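Local coordinates for protein nucleoporin NUP82 (PDB 5CWW) that probably serves as a structural component of the nuclear pore complex, represented here by its N-terminal beta-propeller part, and may help dock transport factors, at residues Pro300-Ser305 / Leu331-Glu336; Val307-Ala312 / Arg324-Gln329; Gly574-Ser579 / Pro585-Phe590. All blocks are in the same frame, centred on the assembly; numbering follows the deposited sequence.

Contact 1 (Pro300-Ser305 / Leu331-Glu336); sequences PSLSAS and LEWMSE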
loop_
_atom_site.group_PDB
_atom_site.type_symbol
_atom_site.label_atom_id
_atom_site.label_comp_id
_atom_site.label_asym_id
_atom_site.label_seq_id
_atom_site.Cartn_x
_atom_site.Cartn_y
_atom_site.Cartn_z
ATOM N N PRO B 300 -23.384 -0.600 -13.310
ATOM C CA PRO B 300 -23.801 -1.103 -14.625
ATOM C C PRO B 300 -22.629 -1.508 -15.521
ATOM O O PRO B 300 -22.758 -2.466 -16.285
ATOM C CB PRO B 300 -24.571 0.078 -15.231
ATOM C CG PRO B 300 -24.163 1.266 -14.442
ATOM C CD PRO B 300 -23.877 0.766 -13.067
ATOM N N SER B 301 -21.508 -0.799 -15.432
ATOM C CA SER B 301 -20.341 -1.142 -16.237
ATOM C C SER B 301 -19.750 -2.477 -15.785
ATOM O O SER B 301 -19.338 -3.289 -16.612
ATOM C CB SER B 301 -19.281 -0.039 -16.160
ATOM O OG SER B 301 -18.585 -0.079 -14.928
ATOM N N LEU B 302 -19.716 -2.706 -14.476
ATOM C CA LEU B 302 -19.214 -3.969 -13.941
ATOM C C LEU B 302 -20.114 -5.142 -14.315
ATOM O O LEU B 302 -19.623 -6.214 -14.665
ATOM C CB LEU B 302 -19.070 -3.895 -12.419
ATOM C CG LEU B 302 -17.891 -3.072 -11.894
ATOM C CD1 LEU B 302 -17.985 -2.919 -10.383
ATOM C CD2 LEU B 302 -16.565 -3.712 -12.282
ATOM N N SER B 303 -21.426 -4.944 -14.230
ATOM C CA SER B 303 -22.377 -5.986 -14.603
ATOM C C SER B 303 -22.099 -6.476 -16.019
ATOM O O SER B 303 -22.000 -7.677 -16.261
ATOM C CB SER B 303 -23.814 -5.477 -14.495
ATOM O OG SER B 303 -24.114 -5.074 -13.170
ATOM N N ALA B 304 -21.961 -5.535 -16.949
ATOM C CA ALA B 304 -21.686 -5.867 -18.341
ATOM C C ALA B 304 -20.369 -6.626 -18.457
ATOM O O ALA B 304 -20.267 -7.611 -19.191
ATOM C CB ALA B 304 -21.650 -4.608 -19.186
ATOM N N SER B 305 -19.364 -6.159 -17.724
ATOM C CA SER B 305 -18.050 -6.789 -17.723
ATOM C C SER B 305 -18.125 -8.222 -17.205
ATOM O O SER B 305 -17.486 -9.122 -17.750
ATOM C CB SER B 305 -17.073 -5.976 -16.874
ATOM O OG SER B 305 -15.786 -6.564 -16.871
ATOM N N LEU B 331 -19.912 -13.363 -10.714
ATOM C CA LEU B 331 -21.353 -13.363 -10.921
ATOM C C LEU B 331 -22.086 -13.503 -9.590
ATOM O O LEU B 331 -23.141 -12.904 -9.382
ATOM C CB LEU B 331 -21.756 -14.491 -11.872
ATOM C CG LEU B 331 -23.254 -14.658 -12.130
ATOM C CD1 LEU B 331 -23.871 -13.356 -12.619
ATOM C CD2 LEU B 331 -23.493 -15.774 -13.133
ATOM N N GLU B 332 -21.515 -14.296 -8.690
ATOM C CA GLU B 332 -22.081 -14.481 -7.361
ATOM C C GLU B 332 -22.001 -13.178 -6.568
ATOM O O GLU B 332 -22.953 -12.782 -5.896
ATOM C CB GLU B 332 -21.350 -15.607 -6.630
ATOM C CG GLU B 332 -21.977 -16.005 -5.308
ATOM C CD GLU B 332 -21.320 -17.231 -4.701
ATOM O OE1 GLU B 332 -20.388 -17.780 -5.328
ATOM O OE2 GLU B 332 -21.738 -17.645 -3.599
ATOM N N TRP B 333 -20.856 -12.512 -6.669
ATOM C CA TRP B 333 -20.650 -11.211 -6.045
ATOM C C TRP B 333 -21.690 -10.199 -6.526
ATOM O O TRP B 333 -22.312 -9.506 -5.721
ATOM C CB TRP B 333 -19.234 -10.714 -6.348
ATOM C CG TRP B 333 -18.866 -9.412 -5.709
ATOM C CD1 TRP B 333 -18.385 -9.228 -4.446
ATOM C CD2 TRP B 333 -18.921 -8.112 -6.311
ATOM N NE1 TRP B 333 -18.144 -7.893 -4.220
ATOM C CE2 TRP B 333 -18.465 -7.188 -5.350
ATOM C CE3 TRP B 333 -19.313 -7.641 -7.566
ATOM C CZ2 TRP B 333 -18.396 -5.820 -5.605
ATOM C CZ3 TRP B 333 -19.243 -6.284 -7.818
ATOM C CH2 TRP B 333 -18.789 -5.390 -6.841
ATOM N N MET B 334 -21.883 -10.133 -7.841
ATOM C CA MET B 334 -22.814 -9.179 -8.435
ATOM C C MET B 334 -24.265 -9.471 -8.061
ATOM O O MET B 334 -25.068 -8.548 -7.918
ATOM C CB MET B 334 -22.668 -9.179 -9.960
ATOM C CG MET B 334 -23.589 -8.195 -10.682
ATOM S SD MET B 334 -23.411 -6.492 -10.111
ATOM C CE MET B 334 -21.732 -6.134 -10.627
ATOM N N SER B 335 -24.603 -10.749 -7.912
ATOM C CA SER B 335 -25.978 -11.140 -7.607
ATOM C C SER B 335 -26.412 -10.591 -6.249
ATOM O O SER B 335 -27.598 -10.358 -6.015
ATOM C CB SER B 335 -26.126 -12.662 -7.630
ATOM O OG SER B 335 -25.517 -13.253 -6.495
ATOM N N GLU B 336 -25.445 -10.385 -5.363
ATOM C CA GLU B 336 -25.715 -9.785 -4.062
ATOM C C GLU B 336 -26.086 -8.310 -4.211
ATOM O O GLU B 336 -26.730 -7.735 -3.337
ATOM C CB GLU B 336 -24.498 -9.923 -3.147
ATOM C CG GLU B 336 -24.075 -11.361 -2.870
ATOM C CD GLU B 336 -24.703 -11.927 -1.613
ATOM O OE1 GLU B 336 -24.563 -11.299 -0.542
ATOM O OE2 GLU B 336 -25.335 -13.002 -1.696
#

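Contact 2 (Val307-Ala312 / Arg324-Gln329); sequences VAKVAA and RLVAQQ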
loop_
_atom_site.group_PDB
_atom_site.type_symbol
_atom_site.label_atom_id
_atom_site.label_comp_id
_atom_site.label_asym_id
_atom_site.label_seq_id
_atom_site.Cartn_x
_atom_site.Cartn_y
_atom_site.Cartn_z
ATOM N N VAL B 307 -20.970 -10.193 -16.989
ATOM C CA VAL B 307 -21.788 -10.969 -17.919
ATOM C C VAL B 307 -20.962 -11.409 -19.122
ATOM O O VAL B 307 -21.050 -12.558 -19.556
ATOM C CB VAL B 307 -23.017 -10.162 -18.407
ATOM C CG1 VAL B 307 -23.710 -10.859 -19.581
ATOM C CG2 VAL B 307 -24.004 -9.957 -17.268
ATOM N N ALA B 308 -20.158 -10.493 -19.650
ATOM C CA ALA B 308 -19.331 -10.784 -20.813
ATOM C C ALA B 308 -18.296 -11.858 -20.502
ATOM O O ALA B 308 -17.995 -12.701 -21.346
ATOM C CB ALA B 308 -18.644 -9.519 -21.302
ATOM N N LYS B 309 -17.755 -11.828 -19.288
ATOM C CA LYS B 309 -16.725 -12.782 -18.897
ATOM C C LYS B 309 -17.315 -14.178 -18.705
ATOM O O LYS B 309 -16.672 -15.179 -19.019
ATOM C CB LYS B 309 -16.025 -12.327 -17.616
ATOM C CG LYS B 309 -14.708 -13.041 -17.369
ATOM C CD LYS B 309 -14.178 -12.799 -15.968
ATOM C CE LYS B 309 -12.785 -13.385 -15.809
ATOM N NZ LYS B 309 -12.737 -14.840 -16.137
ATOM N N VAL B 310 -18.537 -14.237 -18.184
ATOM C CA VAL B 310 -19.248 -15.504 -18.049
ATOM C C VAL B 310 -19.520 -16.099 -19.424
ATOM O O VAL B 310 -19.373 -17.305 -19.631
ATOM C CB VAL B 310 -20.583 -15.329 -17.292
ATOM C CG1 VAL B 310 -21.414 -16.611 -17.326
ATOM C CG2 VAL B 310 -20.324 -14.905 -15.854
ATOM N N ALA B 311 -19.920 -15.246 -20.362
ATOM C CA ALA B 311 -20.225 -15.685 -21.715
ATOM C C ALA B 311 -18.990 -16.284 -22.378
ATOM O O ALA B 311 -19.045 -17.375 -22.945
ATOM C CB ALA B 311 -20.762 -14.525 -22.542
ATOM N N ALA B 312 -17.875 -15.566 -22.293
ATOM C CA ALA B 312 -16.627 -16.008 -22.903
ATOM C C ALA B 312 -16.152 -17.321 -22.291
ATOM O O ALA B 312 -15.642 -18.195 -22.992
ATOM C CB ALA B 312 -15.558 -14.937 -22.751
ATOM N N ARG B 324 -13.415 -20.594 -15.353
ATOM C CA ARG B 324 -14.863 -20.541 -15.179
ATOM C C ARG B 324 -15.231 -20.154 -13.749
ATOM O O ARG B 324 -16.275 -19.546 -13.509
ATOM C CB ARG B 324 -15.500 -21.886 -15.539
ATOM C CG ARG B 324 -15.392 -22.249 -17.016
ATOM C CD ARG B 324 -16.171 -23.515 -17.355
ATOM N NE ARG B 324 -15.629 -24.705 -16.700
ATOM C CZ ARG B 324 -16.116 -25.259 -15.590
ATOM N NH1 ARG B 324 -17.170 -24.742 -14.974
ATOM N NH2 ARG B 324 -15.540 -26.345 -15.089
ATOM N N LEU B 325 -14.367 -20.507 -12.801
ATOM C CA LEU B 325 -14.620 -20.224 -11.394
ATOM C C LEU B 325 -14.537 -18.731 -11.103
ATOM O O LEU B 325 -15.299 -18.210 -10.291
ATOM C CB LEU B 325 -13.627 -20.985 -10.511
ATOM C CG LEU B 325 -13.735 -20.747 -9.001
ATOM C CD1 LEU B 325 -15.121 -21.099 -8.486
ATOM C CD2 LEU B 325 -12.671 -21.545 -8.262
ATOM N N VAL B 326 -13.615 -18.044 -11.767
ATOM C CA VAL B 326 -13.473 -16.605 -11.585
ATOM C C VAL B 326 -14.733 -15.906 -12.077
ATOM O O VAL B 326 -15.241 -14.995 -11.426
ATOM C CB VAL B 326 -12.242 -16.047 -12.328
ATOM C CG1 VAL B 326 -12.109 -14.547 -12.106
ATOM C CG2 VAL B 326 -10.981 -16.752 -11.861
ATOM N N ALA B 327 -15.240 -16.347 -13.224
ATOM C CA ALA B 327 -16.472 -15.794 -13.772
ATOM C C ALA B 327 -17.639 -16.085 -12.835
ATOM O O ALA B 327 -18.482 -15.222 -12.592
ATOM C CB ALA B 327 -16.742 -16.363 -15.157
ATOM N N GLN B 328 -17.677 -17.304 -12.308
ATOM C CA GLN B 328 -18.702 -17.703 -11.348
ATOM C C GLN B 328 -18.682 -16.843 -10.085
ATOM O O GLN B 328 -19.722 -16.359 -9.640
ATOM C CB GLN B 328 -18.528 -19.175 -10.969
ATOM C CG GLN B 328 -19.313 -20.132 -11.845
ATOM C CD GLN B 328 -20.811 -19.989 -11.658
ATOM O OE1 GLN B 328 -21.272 -19.300 -10.747
ATOM N NE2 GLN B 328 -21.580 -20.639 -12.524
ATOM N N GLN B 329 -17.497 -16.663 -9.512
ATOM C CA GLN B 329 -17.352 -15.903 -8.279
ATOM C C GLN B 329 -17.787 -14.452 -8.467
ATOM O O GLN B 329 -18.450 -13.879 -7.604
ATOM C CB GLN B 329 -15.908 -15.965 -7.781
ATOM C CG GLN B 329 -15.537 -17.302 -7.152
ATOM C CD GLN B 329 -14.090 -17.357 -6.697
ATOM O OE1 GLN B 329 -13.240 -16.618 -7.196
ATOM N NE2 GLN B 329 -13.807 -18.226 -5.737
#

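Contact 3 (Gly574-Ser579 / Pro585-Phe590); sequences GYFILS and PIALFF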
loop_
_atom_site.group_PDB
_atom_site.type_symbol
_atom_site.label_atom_id
_atom_site.label_comp_id
_atom_site.label_asym_id
_atom_site.label_seq_id
_atom_site.Cartn_x
_atom_site.Cartn_y
_atom_site.Cartn_z
ATOM N N GLY B 574 -3.515 30.627 -8.730
ATOM C CA GLY B 574 -2.897 30.034 -9.903
ATOM C C GLY B 574 -2.553 28.564 -9.743
ATOM O O GLY B 574 -3.135 27.856 -8.921
ATOM N N TYR B 575 -1.588 28.119 -10.541
ATOM C CA TYR B 575 -1.213 26.714 -10.632
ATOM C C TYR B 575 0.247 26.549 -10.229
ATOM O O TYR B 575 1.144 27.065 -10.897
ATOM C CB TYR B 575 -1.460 26.208 -12.054
ATOM C CG TYR B 575 -0.963 24.810 -12.357
ATOM C CD1 TYR B 575 -1.157 23.761 -11.465
ATOM C CD2 TYR B 575 -0.328 24.537 -13.561
ATOM C CE1 TYR B 575 -0.708 22.482 -11.759
ATOM C CE2 TYR B 575 0.120 23.268 -13.864
ATOM C CZ TYR B 575 -0.070 22.243 -12.963
ATOM O OH TYR B 575 0.381 20.983 -13.279
ATOM N N PHE B 576 0.484 25.833 -9.133
ATOM C CA PHE B 576 1.828 25.726 -8.577
ATOM C C PHE B 576 2.007 24.498 -7.691
ATOM O O PHE B 576 1.044 23.811 -7.351
ATOM C CB PHE B 576 2.161 26.987 -7.775
ATOM C CG PHE B 576 1.282 27.197 -6.572
ATOM C CD1 PHE B 576 -0.016 27.660 -6.717
ATOM C CD2 PHE B 576 1.758 26.946 -5.296
ATOM C CE1 PHE B 576 -0.824 27.858 -5.613
ATOM C CE2 PHE B 576 0.955 27.142 -4.188
ATOM C CZ PHE B 576 -0.337 27.600 -4.346
ATOM N N ILE B 577 3.261 24.234 -7.336
ATOM C CA ILE B 577 3.612 23.164 -6.414
ATOM C C ILE B 577 4.007 23.753 -5.076
ATOM O O ILE B 577 4.635 24.808 -5.020
ATOM C CB ILE B 577 4.774 22.319 -6.941
ATOM C CG1 ILE B 577 4.409 21.700 -8.281
ATOM C CG2 ILE B 577 5.147 21.217 -5.956
ATOM C CD1 ILE B 577 5.611 21.369 -9.078
ATOM N N LEU B 578 3.649 23.055 -4.005
ATOM C CA LEU B 578 4.021 23.464 -2.661
ATOM C C LEU B 578 4.827 22.359 -1.986
ATOM O O LEU B 578 4.401 21.204 -1.942
ATOM C CB LEU B 578 2.776 23.803 -1.840
ATOM C CG LEU B 578 3.031 24.327 -0.426
ATOM C CD1 LEU B 578 3.770 25.660 -0.464
ATOM C CD2 LEU B 578 1.719 24.459 0.329
ATOM N N SER B 579 6.002 22.717 -1.484
ATOM C CA SER B 579 6.798 21.815 -0.660
ATOM C C SER B 579 7.420 22.628 0.465
ATOM O O SER B 579 7.053 23.785 0.669
ATOM C CB SER B 579 7.875 21.110 -1.489
ATOM O OG SER B 579 8.577 20.153 -0.712
ATOM N N PRO B 585 9.724 27.456 3.017
ATOM C CA PRO B 585 8.769 26.922 2.042
ATOM C C PRO B 585 9.344 26.821 0.639
ATOM O O PRO B 585 10.387 27.406 0.347
ATOM C CB PRO B 585 7.638 27.944 2.078
ATOM C CG PRO B 585 8.326 29.228 2.362
ATOM C CD PRO B 585 9.515 28.899 3.239
ATOM N N ILE B 586 8.653 26.074 -0.214
ATOM C CA ILE B 586 8.991 25.976 -1.625
ATOM C C ILE B 586 7.697 26.066 -2.421
ATOM O O ILE B 586 6.888 25.139 -2.410
ATOM C CB ILE B 586 9.731 24.662 -1.953
ATOM C CG1 ILE B 586 11.036 24.576 -1.157
ATOM C CG2 ILE B 586 10.016 24.565 -3.451
ATOM C CD1 ILE B 586 11.738 23.236 -1.263
ATOM N N ALA B 587 7.506 27.195 -3.096
ATOM C CA ALA B 587 6.307 27.435 -3.892
ATOM C C ALA B 587 6.679 27.873 -5.304
ATOM O O ALA B 587 6.971 29.045 -5.542
ATOM C CB ALA B 587 5.429 28.478 -3.223
ATOM N N LEU B 588 6.665 26.920 -6.231
ATOM C CA LEU B 588 7.063 27.167 -7.612
ATOM C C LEU B 588 5.854 27.162 -8.544
ATOM O O LEU B 588 5.122 26.174 -8.625
ATOM C CB LEU B 588 8.079 26.112 -8.052
ATOM C CG LEU B 588 9.292 25.984 -7.126
ATOM C CD1 LEU B 588 10.176 24.825 -7.548
ATOM C CD2 LEU B 588 10.091 27.282 -7.092
ATOM N N PHE B 589 5.666 28.273 -9.253
ATOM C CA PHE B 589 4.469 28.496 -10.062
ATOM C C PHE B 589 4.683 28.158 -11.537
ATOM O O PHE B 589 5.783 28.320 -12.068
ATOM C CB PHE B 589 4.018 29.955 -9.927
ATOM C CG PHE B 589 3.452 30.293 -8.575
ATOM C CD1 PHE B 589 4.262 30.304 -7.450
ATOM C CD2 PHE B 589 2.110 30.604 -8.429
ATOM C CE1 PHE B 589 3.742 30.611 -6.205
ATOM C CE2 PHE B 589 1.584 30.914 -7.187
ATOM C CZ PHE B 589 2.402 30.918 -6.074
ATOM N N PHE B 590 3.618 27.688 -12.184
ATOM C CA PHE B 590 3.655 27.311 -13.596
ATOM C C PHE B 590 2.645 28.090 -14.427
ATOM O O PHE B 590 2.748 28.135 -15.653
ATOM C CB PHE B 590 3.392 25.818 -13.755
ATOM C CG PHE B 590 4.369 24.962 -13.028
ATOM C CD1 PHE B 590 5.609 24.682 -13.575
ATOM C CD2 PHE B 590 4.053 24.442 -11.789
ATOM C CE1 PHE B 590 6.512 23.892 -12.900
ATOM C CE2 PHE B 590 4.948 23.654 -11.111
ATOM C CZ PHE B 590 6.182 23.376 -11.665
#

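Contact 1 (Pro300-Ser305 / Leu331-Glu336)
W333 and M334 meet L302 and S303 where the two long helices of an antiparallel helical hairpin, 298-315 and 321-338, are already drawing apart: the axes of the two segments come no closer than 10.5 Å and run at 146° to each other. At this spacing W333 and M334 reach across with long side chains. W333 does so with the far rim of its indole, whose CH2 lies 4.4 Å from L302 CD1, the methyl approaching obliquely. The same indole meets the rings of W267 and W450, and L302 also touches M270, which places this part of the hairpin against the rest of the domain. M334 comes next and does most of the bridging. Its CG is anti to the backbone N (chi1 -179°), which sends the chain across, and bends at chi2 and chi3 then fold the thioether against the opposite helix. CE rests 3.9 Å from L302 CB, and SD sits 3.4 Å from S303 OG. That hydroxyl is turned back along its own helix to bond I299 O, so the sulfur meets an oxygen already engaged. With an alanine in place of this methionine, L302 CB and S303 OG would probably lose their thioether neighbour, and a gap is likely to open between the helices. One residue on, S335 turns to its own helix, its OG donating a 2.7 Å hydrogen bond to E332 O at a C=O...donor angle of 124°.

Contact 2 (Val307-Ala312 / Arg324-Gln329)
No side-chain ring, amide or guanidinium enters the contact of K309 and V310 with V326 and A327; the flat group that takes part is the A327 peptide carbonyl, whose O lies 3.8 Å from V310 CG2, and the amide of Q329 serves elsewhere, its NE2 bonding L451 O. The rest is aliphatic. A327 directs its methyl at the other helix, and CB lies 3.9 Å from both V310 CA and V310 CG2. That valine branch, placed anti to its own carbonyl carbon, thus lies against the helix backbone as well as the methyl. The small side chain lets the helices come close: the CA atoms of V310 and A327 are 5.1 Å apart, and the segment axes approach to 8.9 Å at 150°. Beside this point K309 reaches across as a nearly extended chain bent at its last torsion. Its CE packs 3.9 Å from V326 CG1, and the amino end, NZ, lies 4.0 Å from V326 CB. The loop of E447 and Q449 adjoins this flank, touching K309 and V326 respectively. Close packing through an alanine at the nearest approach suits an antiparallel helical hairpin, here one inserted between the third and fourth strands of a propeller blade.

Contact 3 (Gly574-Ser579 / Pro585-Phe590)
F576 and F589 face each other as a non-hydrogen-bonded pair of two antiparallel strands whose neighbouring pairs carry the backbone bonds. I577 and L588 bond reciprocally, I577 N to L588 O at 3.0 Å and L588 N to I577 O at 3.2 Å. S579 and I586 do the same, S579 N to I586 O at 2.7 Å and I586 N to S579 O at 2.9 Å. Past the paired strands, where the chain turns a corner at both 575 and 590, F590 N still reaches Y575 O at 2.9 Å. In the non-hydrogen-bonded pair L578-A587, weaker CA-H...O contacts fill in, A587 CA lying 3.3 Å from I577 O and L578 CA equally close to I586 O. This is a beta hairpin, the middle two strands of the last propeller blade: on one side strand 566-570 bonds F576 and L578, and on the other A587 pairs by backbone with F7 near the chain's beginning, consistent with the ring closure by which propellers join their two ends. The aromatic stack lies on the face shared by F576, L578, A587 and F589. The rings of F576 and F589 are offset, centroids 4.5 Å apart and planes at 15°. F576 holds CG in the crowded position between backbone N and carbonyl carbon (chi1 64°), which sets its ring alongside that of F589, while its CB makes a CH-pi contact over that ring's face, 3.7 Å from the centroid. At the corner the Y575 and F590 rings meet obliquely, and Y575 OH bonds D495. On the other face I577, I586 and L588 turn to strand 548-554, I577 touching I552 and both I586 and L588 touching F553.

Contacts 1 and 2 are successive levels of one helical hairpin, formed by helices 298-315 and 321-338; contact 2 is nested within the loop closed by contact 1 and lies nearer the turn. Their centres are about 10 Å apart, and they join directly, L331 CB of the first lying 4.3 Å from V310 CG2 of the second. Contact 3 follows later in the chain, on the opposite side of its centre: its centre is about 43 Å from that of contact 1 and about 48 Å from that of contact 2, with nearest atoms about 28 and 37 Å away. The trio thus contrasts a helical insertion with a hairpin of the propeller itself.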